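Local coordinates for Thiol:disulfide interchange protein DsbA (Pseudomonas aeruginosa, PDB 4ZL8), which probably introduces disulfide bonds into other proteins of the periplasm by passing on its own redox-active disulfide, as a thioredoxin-fold oxidoreductase of the DsbA subfamily, at residues N72-M84 with K124-M138. The protein carries 1 engineered substitution. Numbering follows the deposited sequence.
Sequences NVHGQMFLTLISM and KFLSTYNSFAIKGQM. Engineered in segment 72-84: Ile82 (natural residue Glu).
Tyr129 O, at the C-terminal end of helix 122-129, accepts the side-chain amide of Gln76: NE2 of Gln76 lies 2.8 Å from O of Tyr129, with a bent N-H...O angle of 143° and the donor tilted from the carbonyl plane. Glutamine suits this place because its flat amide also stacks over one face of the same tyrosine's ring, planes 20° apart and NE2 toward the rim. With CG anti to the backbone N (chi1 -167°), Gln76 sets CG over that face as a CH-pi contact, 3.9 Å from the Tyr129 ring centroid; the extended chain beyond carries the amide across the ring. Thr80, a short branched knob, fits among Phe125, Thr128, Tyr129 and Ile134. Its CG2 reaches CD1 of Phe125 at 3.5 Å, while its buried OG1 donates to O of Gln76 at 2.8 Å, opposite Thr80 N across the carbonyl plane. Met138, flexible and bent at chi2 and chi3, brings SD against both CA of Gln76 and CD1 of Leu79, each at 3.6 Å; Gly75 and Asn72 complete its hole. At the far end SD of Met84 makes an oblique Met-aromatic contact with Phe125. A water links Ser83 OG to Thr128 OG1, donating to the latter, which itself donates to Lys124 O. Helix 70-84 thus lies across both helices near their junction in the helical part of the DsbA fold: apolar and amphipathic side chains interlock, and Gln76 supplies the one direct hydrogen bond between the segments.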
ATOM      1  N   ASN A  72       6.472   9.923  -5.782  1.00 11.19           N
ATOM      2  CA  ASN A  72       7.611   9.032  -5.953  1.00 10.81           C
ATOM      3  C   ASN A  72       8.556   9.126  -4.771  1.00 10.01           C
ATOM      4  O   ASN A  72       9.042   8.118  -4.269  1.00 10.65           O
ATOM      5  CB  ASN A  72       8.348   9.332  -7.254  1.00 11.06           C
ATOM      6  CG  ASN A  72       7.576   8.885  -8.471  1.00 14.82           C
ATOM      7  OD1 ASN A  72       6.397   8.556  -8.394  1.00 15.12           O
ATOM      8  ND2 ASN A  72       8.236   8.894  -9.623  1.00 25.30           N
ATOM      9  N   VAL A  73       8.796  10.338  -4.297  1.00 11.57           N
ATOM     10  CA  VAL A  73       9.646  10.581  -3.143  1.00 11.96           C
ATOM     11  C   VAL A  73       9.077   9.889  -1.883  1.00 11.62           C
ATOM     12  O   VAL A  73       9.770   9.161  -1.148  1.00 10.38           O
ATOM     13  CB  VAL A  73       9.782  12.100  -2.927  1.00 14.95           C
ATOM     14  CG1 VAL A  73      10.466  12.415  -1.628  1.00 18.04           C
ATOM     15  CG2 VAL A  73      10.523  12.725  -4.105  1.00 15.60           C
ATOM     16  N   HIS A  74       7.785  10.088  -1.652  1.00 10.27           N
ATOM     17  CA  HIS A  74       7.161   9.476  -0.501  1.00 10.76           C
ATOM     18  C   HIS A  74       7.094   7.968  -0.653  1.00  9.69           C
ATOM     19  O   HIS A  74       7.205   7.229   0.351  1.00 10.12           O
ATOM     20  CB  HIS A  74       5.766  10.061  -0.239  1.00 10.26           C
ATOM     21  CG  HIS A  74       5.795  11.406   0.398  1.00 11.51           C
ATOM     22  ND1 HIS A  74       4.686  12.218   0.449  1.00 12.53           N
ATOM     23  CD2 HIS A  74       6.798  12.091   0.997  1.00  9.41           C
ATOM     24  CE1 HIS A  74       4.994  13.337   1.079  1.00 11.53           C
ATOM     25  NE2 HIS A  74       6.273  13.292   1.413  1.00 11.51           N
ATOM     26  N   GLY A  75       6.901   7.494  -1.883  1.00  9.34           N
ATOM     27  CA  GLY A  75       6.918   6.067  -2.135  1.00 10.42           C
ATOM     28  C   GLY A  75       8.290   5.458  -1.918  1.00  9.72           C
ATOM     29  O   GLY A  75       8.418   4.334  -1.415  1.00  9.89           O
ATOM     30  N   GLN A  76       9.330   6.196  -2.273  1.00  8.82           N
ATOM     31  CA  GLN A  76      10.692   5.732  -2.075  1.00  8.66           C
ATOM     32  C   GLN A  76      11.021   5.676  -0.566  1.00  9.27           C
ATOM     33  O   GLN A  76      11.688   4.745  -0.102  1.00  9.79           O
ATOM     34  CB  GLN A  76      11.663   6.615  -2.849  1.00  9.35           C
ATOM     35  CG  GLN A  76      13.063   6.024  -2.951  1.00 10.62           C
ATOM     36  CD  GLN A  76      13.915   6.688  -3.991  1.00 11.06           C
ATOM     37  OE1 GLN A  76      13.415   7.215  -4.985  1.00 13.97           O
ATOM     38  NE2 GLN A  76      15.219   6.668  -3.776  1.00 13.08           N
ATOM     39  N   MET A  77      10.497   6.615   0.214  1.00 10.07           N
ATOM     40  CA  MET A  77      10.607   6.564   1.668  1.00 10.23           C
ATOM     41  C   MET A  77       9.931   5.287   2.193  1.00  9.91           C
ATOM     42  O   MET A  77      10.519   4.545   2.992  1.00 10.39           O
ATOM     43  CB  MET A  77      10.003   7.830   2.302  1.00 10.65           C
ATOM     44  CG  MET A  77       9.880   7.722   3.825  1.00 12.75           C
ATOM     45  SD  MET A  77       9.393   9.251   4.642  1.00 12.87           S
ATOM     46  CE  MET A  77       7.778   9.498   3.898  1.00 15.07           C
ATOM     47  N   PHE A  78       8.713   5.009   1.733  1.00 10.11           N
ATOM     48  CA  PHE A  78       8.003   3.797   2.149  1.00  9.72           C
ATOM     49  C   PHE A  78       8.843   2.554   1.890  1.00 10.15           C
ATOM     50  O   PHE A  78       9.030   1.709   2.764  1.00  9.61           O
ATOM     51  CB  PHE A  78       6.676   3.668   1.406  1.00 10.64           C
ATOM     52  CG  PHE A  78       5.972   2.359   1.643  1.00 11.86           C
ATOM     53  CD1 PHE A  78       5.202   2.163   2.772  1.00 11.60           C
ATOM     54  CD2 PHE A  78       6.087   1.329   0.743  1.00 12.44           C
ATOM     55  CE1 PHE A  78       4.566   0.962   2.998  1.00 11.99           C
ATOM     56  CE2 PHE A  78       5.445   0.131   0.967  1.00 14.64           C
ATOM     57  CZ  PHE A  78       4.679  -0.040   2.102  1.00 13.53           C
ATOM     58  N   LEU A  79       9.347   2.431   0.665  1.00 10.07           N
ATOM     59  CA  LEU A  79      10.093   1.236   0.296  1.00  9.66           C
ATOM     60  C   LEU A  79      11.405   1.112   1.061  1.00  9.57           C
ATOM     61  O   LEU A  79      11.831   0.016   1.393  1.00 11.27           O
ATOM     62  CB  LEU A  79      10.348   1.185  -1.213  1.00  9.64           C
ATOM     63  CG  LEU A  79       9.099   1.029  -2.051  1.00 10.25           C
ATOM     64  CD1 LEU A  79       9.395   1.263  -3.531  1.00 12.67           C
ATOM     65  CD2 LEU A  79       8.455  -0.322  -1.860  1.00 12.70           C
ATOM     66  N   THR A  80      12.016   2.248   1.380  1.00  9.88           N
ATOM     67  CA  THR A  80      13.230   2.274   2.185  1.00 10.07           C
ATOM     68  C   THR A  80      12.934   1.739   3.583  1.00 11.69           C
ATOM     69  O   THR A  80      13.679   0.912   4.118  1.00 12.27           O
ATOM     70  CB  THR A  80      13.831   3.690   2.252  1.00 11.97           C
ATOM     71  OG1 THR A  80      14.253   4.068   0.934  1.00 12.10           O
ATOM     72  CG2 THR A  80      15.025   3.739   3.167  1.00 13.47           C
ATOM     73  N   LEU A  81      11.836   2.203   4.168  1.00 10.27           N
ATOM     74  CA  LEU A  81      11.457   1.765   5.503  1.00 11.67           C
ATOM     75  C   LEU A  81      11.109   0.276   5.528  1.00 10.68           C
ATOM     76  O   LEU A  81      11.449  -0.434   6.473  1.00 12.25           O
ATOM     77  CB  LEU A  81      10.288   2.604   6.020  1.00 11.03           C
ATOM     78  CG  LEU A  81      10.572   4.085   6.223  1.00 11.71           C
ATOM     79  CD1 LEU A  81       9.292   4.847   6.474  1.00 13.97           C
ATOM     80  CD2 LEU A  81      11.564   4.287   7.329  1.00 13.78           C
ATOM     81  N   ILE A  82      10.410  -0.201   4.498  1.00 10.58           N
ATOM     82  CA  ILE A  82      10.180  -1.642   4.356  1.00 12.50           C
ATOM     83  C   ILE A  82      11.493  -2.430   4.316  1.00 13.13           C
ATOM     84  O   ILE A  82      11.664  -3.413   5.034  1.00 15.45           O
ATOM     85  CB  ILE A  82       9.352  -1.949   3.088  1.00 12.62           C
ATOM     86  CG1 ILE A  82       7.918  -1.457   3.250  1.00 13.99           C
ATOM     87  CG2 ILE A  82       9.369  -3.436   2.782  1.00 15.78           C
ATOM     88  CD1 ILE A  82       7.110  -2.206   4.266  1.00 14.83           C
ATOM     89  N   SER A  83      12.449  -1.982   3.510  1.00 13.47           N
ATOM     90  CA  SER A  83      13.733  -2.665   3.406  0.83 15.02           C
ATOM     91  C   SER A  83      14.442  -2.714   4.751  1.00 14.22           C
ATOM     92  O   SER A  83      15.073  -3.728   5.115  1.00 15.99           O
ATOM     93  CB  SER A  83      14.617  -1.928   2.395  0.83 15.74           C
ATOM     94  OG  SER A  83      15.953  -2.405   2.397  0.83 19.41           O
ATOM     95  N   MET A  84      14.344  -1.630   5.503  1.00 13.66           N
ATOM     96  CA  MET A  84      14.969  -1.554   6.820  1.00 14.24           C
ATOM     97  C   MET A  84      14.227  -2.350   7.890  1.00 17.42           C
ATOM     98  O   MET A  84      14.748  -2.526   8.987  1.00 19.25           O
ATOM     99  CB  MET A  84      15.067  -0.111   7.282  1.00 13.76           C
ATOM    100  CG  MET A  84      16.068   0.700   6.516  1.00 13.59           C
ATOM    101  SD  MET A  84      16.166   2.403   7.069  1.00 15.32           S
ATOM    102  CE  MET A  84      17.033   2.223   8.627  1.00 17.55           C
ATOM    103  N   LYS A 124      21.832   4.653   7.846  1.00 14.59           N
ATOM    104  CA  LYS A 124      21.280   3.495   7.148  1.00 15.81           C
ATOM    105  C   LYS A 124      20.067   3.874   6.296  1.00 14.09           C
ATOM    106  O   LYS A 124      19.900   3.371   5.184  1.00 13.91           O
ATOM    107  CB  LYS A 124      20.911   2.380   8.131  1.00 15.05           C
ATOM    108  CG  LYS A 124      20.453   1.092   7.464  1.00 20.83           C
ATOM    109  CD  LYS A 124      21.586   0.417   6.733  0.70 24.74           C
ATOM    110  CE  LYS A 124      21.169  -0.911   6.115  0.34 27.95           C
ATOM    111  NZ  LYS A 124      22.314  -1.574   5.417  0.74 35.40           N
ATOM    112  N   PHE A 125      19.227   4.779   6.786  1.00 11.09           N
ATOM    113  CA  PHE A 125      18.121   5.244   5.973  1.00 11.58           C
ATOM    114  C   PHE A 125      18.634   5.875   4.672  1.00 11.86           C
ATOM    115  O   PHE A 125      18.160   5.541   3.593  1.00 12.66           O
ATOM    116  CB  PHE A 125      17.244   6.260   6.722  1.00 12.25           C
ATOM    117  CG  PHE A 125      16.129   6.787   5.871  1.00 10.68           C
ATOM    118  CD1 PHE A 125      14.937   6.088   5.754  1.00 11.72           C
ATOM    119  CD2 PHE A 125      16.290   7.931   5.118  1.00 12.82           C
ATOM    120  CE1 PHE A 125      13.923   6.547   4.943  1.00 11.89           C
ATOM    121  CE2 PHE A 125      15.264   8.393   4.296  1.00 13.53           C
ATOM    122  CZ  PHE A 125      14.095   7.705   4.211  1.00 12.46           C
ATOM    123  N   LEU A 126      19.579   6.795   4.777  1.00 12.59           N
ATOM    124  CA  LEU A 126      20.085   7.478   3.595  1.00 12.48           C
ATOM    125  C   LEU A 126      20.767   6.505   2.627  1.00 13.61           C
ATOM    126  O   LEU A 126      20.533   6.588   1.421  1.00 15.24           O
ATOM    127  CB  LEU A 126      21.013   8.619   4.003  1.00 13.55           C
ATOM    128  CG  LEU A 126      20.303   9.777   4.726  1.00 15.40           C
ATOM    129  CD1 LEU A 126      21.310  10.745   5.259  1.00 18.84           C
ATOM    130  CD2 LEU A 126      19.335  10.496   3.798  1.00 17.18           C
ATOM    131  N   SER A 127      21.608   5.600   3.124  1.00 13.05           N
ATOM    132  CA  SER A 127      22.283   4.622   2.270  0.51 15.19           C
ATOM    133  C   SER A 127      21.266   3.722   1.575  1.00 14.19           C
ATOM    134  O   SER A 127      21.397   3.411   0.387  1.00 15.73           O
ATOM    135  CB  SER A 127      23.247   3.773   3.094  0.51 16.69           C
ATOM    136  OG  SER A 127      23.900   2.798   2.292  0.51 21.33           O
ATOM    137  N   THR A 128      20.245   3.298   2.314  1.00 12.30           N
ATOM    138  CA  THR A 128      19.219   2.445   1.727  1.00 10.33           C
ATOM    139  C   THR A 128      18.390   3.223   0.707  1.00 11.58           C
ATOM    140  O   THR A 128      18.121   2.754  -0.390  1.00 11.38           O
ATOM    141  CB  THR A 128      18.296   1.840   2.821  1.00 11.57           C
ATOM    142  OG1 THR A 128      19.080   1.108   3.758  1.00 14.17           O
ATOM    143  CG2 THR A 128      17.271   0.900   2.207  1.00 12.42           C
ATOM    144  N   TYR A 129      18.002   4.448   1.049  1.00 12.07           N
ATOM    145  CA  TYR A 129      17.187   5.253   0.157  1.00 10.50           C
ATOM    146  C   TYR A 129      17.838   5.408  -1.205  1.00 12.43           C
ATOM    147  O   TYR A 129      17.159   5.354  -2.223  1.00 12.89           O
ATOM    148  CB  TYR A 129      16.934   6.621   0.801  1.00 12.24           C
ATOM    149  CG  TYR A 129      15.995   7.549   0.042  1.00 11.50           C
ATOM    150  CD1 TYR A 129      14.642   7.570   0.333  1.00 10.78           C
ATOM    151  CD2 TYR A 129      16.466   8.414  -0.932  1.00 11.39           C
ATOM    152  CE1 TYR A 129      13.781   8.421  -0.327  1.00 10.11           C
ATOM    153  CE2 TYR A 129      15.611   9.276  -1.604  1.00 13.01           C
ATOM    154  CZ  TYR A 129      14.266   9.255  -1.301  1.00 11.81           C
ATOM    155  OH  TYR A 129      13.403  10.098  -1.968  1.00 14.08           O
ATOM    156  N   ASN A 130      19.149   5.595  -1.221  1.00 11.81           N
ATOM    157  CA  ASN A 130      19.894   5.839  -2.444  1.00 13.54           C
ATOM    158  C   ASN A 130      20.431   4.569  -3.090  1.00 14.50           C
ATOM    159  O   ASN A 130      21.147   4.630  -4.084  1.00 16.99           O
ATOM    160  CB  ASN A 130      21.040   6.819  -2.159  1.00 16.04           C
ATOM    161  CG  ASN A 130      20.534   8.208  -1.824  1.00 18.47           C
ATOM    162  OD1 ASN A 130      19.655   8.728  -2.494  1.00 21.17           O
ATOM    163  ND2 ASN A 130      21.074   8.801  -0.768  1.00 28.25           N
ATOM    164  N   SER A 131      20.070   3.415  -2.540  1.00 13.86           N
ATOM    165  CA  SER A 131      20.687   2.147  -2.959  1.00 12.50           C
ATOM    166  C   SER A 131      20.140   1.597  -4.274  1.00 11.76           C
ATOM    167  O   SER A 131      19.014   1.890  -4.698  1.00 12.64           O
ATOM    168  CB  SER A 131      20.498   1.072  -1.896  1.00 13.17           C
ATOM    169  OG  SER A 131      19.137   0.651  -1.805  1.00 12.04           O
ATOM    170  N   PHE A 132      20.954   0.791  -4.941  1.00 13.49           N
ATOM    171  CA  PHE A 132      20.505   0.183  -6.176  1.00 13.52           C
ATOM    172  C   PHE A 132      19.323  -0.754  -5.932  1.00 11.95           C
ATOM    173  O   PHE A 132      18.448  -0.920  -6.791  1.00 12.62           O
ATOM    174  CB  PHE A 132      21.661  -0.510  -6.913  1.00 13.67           C
ATOM    175  CG  PHE A 132      22.275  -1.688  -6.168  1.00 13.42           C
ATOM    176  CD1 PHE A 132      21.650  -2.922  -6.145  1.00 14.68           C
ATOM    177  CD2 PHE A 132      23.492  -1.552  -5.508  1.00 15.10           C
ATOM    178  CE1 PHE A 132      22.213  -3.997  -5.488  1.00 15.00           C
ATOM    179  CE2 PHE A 132      24.053  -2.634  -4.854  1.00 16.91           C
ATOM    180  CZ  PHE A 132      23.407  -3.835  -4.837  1.00 16.57           C
ATOM    181  N   ALA A 133      19.261  -1.373  -4.762  1.00 12.01           N
ATOM    182  CA  ALA A 133      18.172  -2.289  -4.501  1.00 11.72           C
ATOM    183  C   ALA A 133      16.841  -1.551  -4.504  1.00 11.69           C
ATOM    184  O   ALA A 133      15.827  -2.042  -5.003  1.00 12.70           O
ATOM    185  CB  ALA A 133      18.395  -3.054  -3.184  1.00 15.04           C
ATOM    186  N   ILE A 134      16.835  -0.354  -3.920  1.00 11.84           N
ATOM    187  CA  ILE A 134      15.625   0.457  -3.868  1.00 10.68           C
ATOM    188  C   ILE A 134      15.242   0.935  -5.280  1.00 11.36           C
ATOM    189  O   ILE A 134      14.067   1.019  -5.594  1.00 11.49           O
ATOM    190  CB  ILE A 134      15.755   1.588  -2.833  1.00 10.98           C
ATOM    191  CG1 ILE A 134      15.634   0.999  -1.411  1.00 12.01           C
ATOM    192  CG2 ILE A 134      14.706   2.673  -3.078  1.00 12.79           C
ATOM    193  CD1 ILE A 134      14.271   0.434  -1.049  1.00 13.65           C
ATOM    194  N   LYS A 135      16.205   1.183  -6.153  1.00 11.93           N
ATOM    195  CA  LYS A 135      15.872   1.491  -7.543  0.52 10.94           C
ATOM    196  C   LYS A 135      15.052   0.365  -8.162  1.00 11.36           C
ATOM    197  O   LYS A 135      14.068   0.610  -8.876  1.00 11.67           O
ATOM    198  CB  LYS A 135      17.123   1.814  -8.352  0.52 13.79           C
ATOM    199  CG  LYS A 135      17.644   3.202  -8.018  0.52 17.32           C
ATOM    200  CD  LYS A 135      18.873   3.583  -8.795  0.52 20.89           C
ATOM    201  CE  LYS A 135      19.243   5.025  -8.494  0.52 20.10           C
ATOM    202  NZ  LYS A 135      19.172   5.354  -7.037  0.52 28.15           N
ATOM    203  N   GLY A 136      15.436  -0.874  -7.879  1.00 11.03           N
ATOM    204  CA  GLY A 136      14.701  -2.034  -8.350  1.00 12.31           C
ATOM    205  C   GLY A 136      13.315  -2.145  -7.752  1.00 11.68           C
ATOM    206  O   GLY A 136      12.352  -2.435  -8.460  1.00 11.82           O
ATOM    207  N   GLN A 137      13.191  -1.911  -6.452  1.00 10.01           N
ATOM    208  CA  GLN A 137      11.891  -1.957  -5.814  1.00 10.28           C
ATOM    209  C   GLN A 137      10.956  -0.888  -6.371  1.00 10.28           C
ATOM    210  O   GLN A 137       9.761  -1.130  -6.530  1.00 11.06           O
ATOM    211  CB  GLN A 137      12.008  -1.854  -4.287  1.00 11.43           C
ATOM    212  CG  GLN A 137      12.747  -3.036  -3.662  1.00 13.95           C
ATOM    213  CD  GLN A 137      12.015  -4.332  -3.891  1.00 17.63           C
ATOM    214  OE1 GLN A 137      10.807  -4.413  -3.687  1.00 20.74           O
ATOM    215  NE2 GLN A 137      12.742  -5.352  -4.330  1.00 25.75           N
ATOM    216  N   MET A 138      11.481   0.310  -6.620  1.00 10.88           N
ATOM    217  CA  MET A 138      10.692   1.392  -7.195  1.00 10.10           C
ATOM    218  C   MET A 138      10.165   0.957  -8.559  1.00 11.05           C
ATOM    219  O   MET A 138       8.986   1.143  -8.886  1.00 10.57           O
ATOM    220  CB  MET A 138      11.540   2.671  -7.319  1.00 10.43           C
ATOM    221  CG  MET A 138      11.831   3.305  -5.981  1.00 10.61           C
ATOM    222  SD  MET A 138      10.439   4.234  -5.342  1.00 12.40           S
ATOM    223  CE  MET A 138      10.487   5.672  -6.413  1.00 12.45           C
TER
HETATM  224  O   HOH W   1      17.943  -1.507   4.637  1.00 32.37           O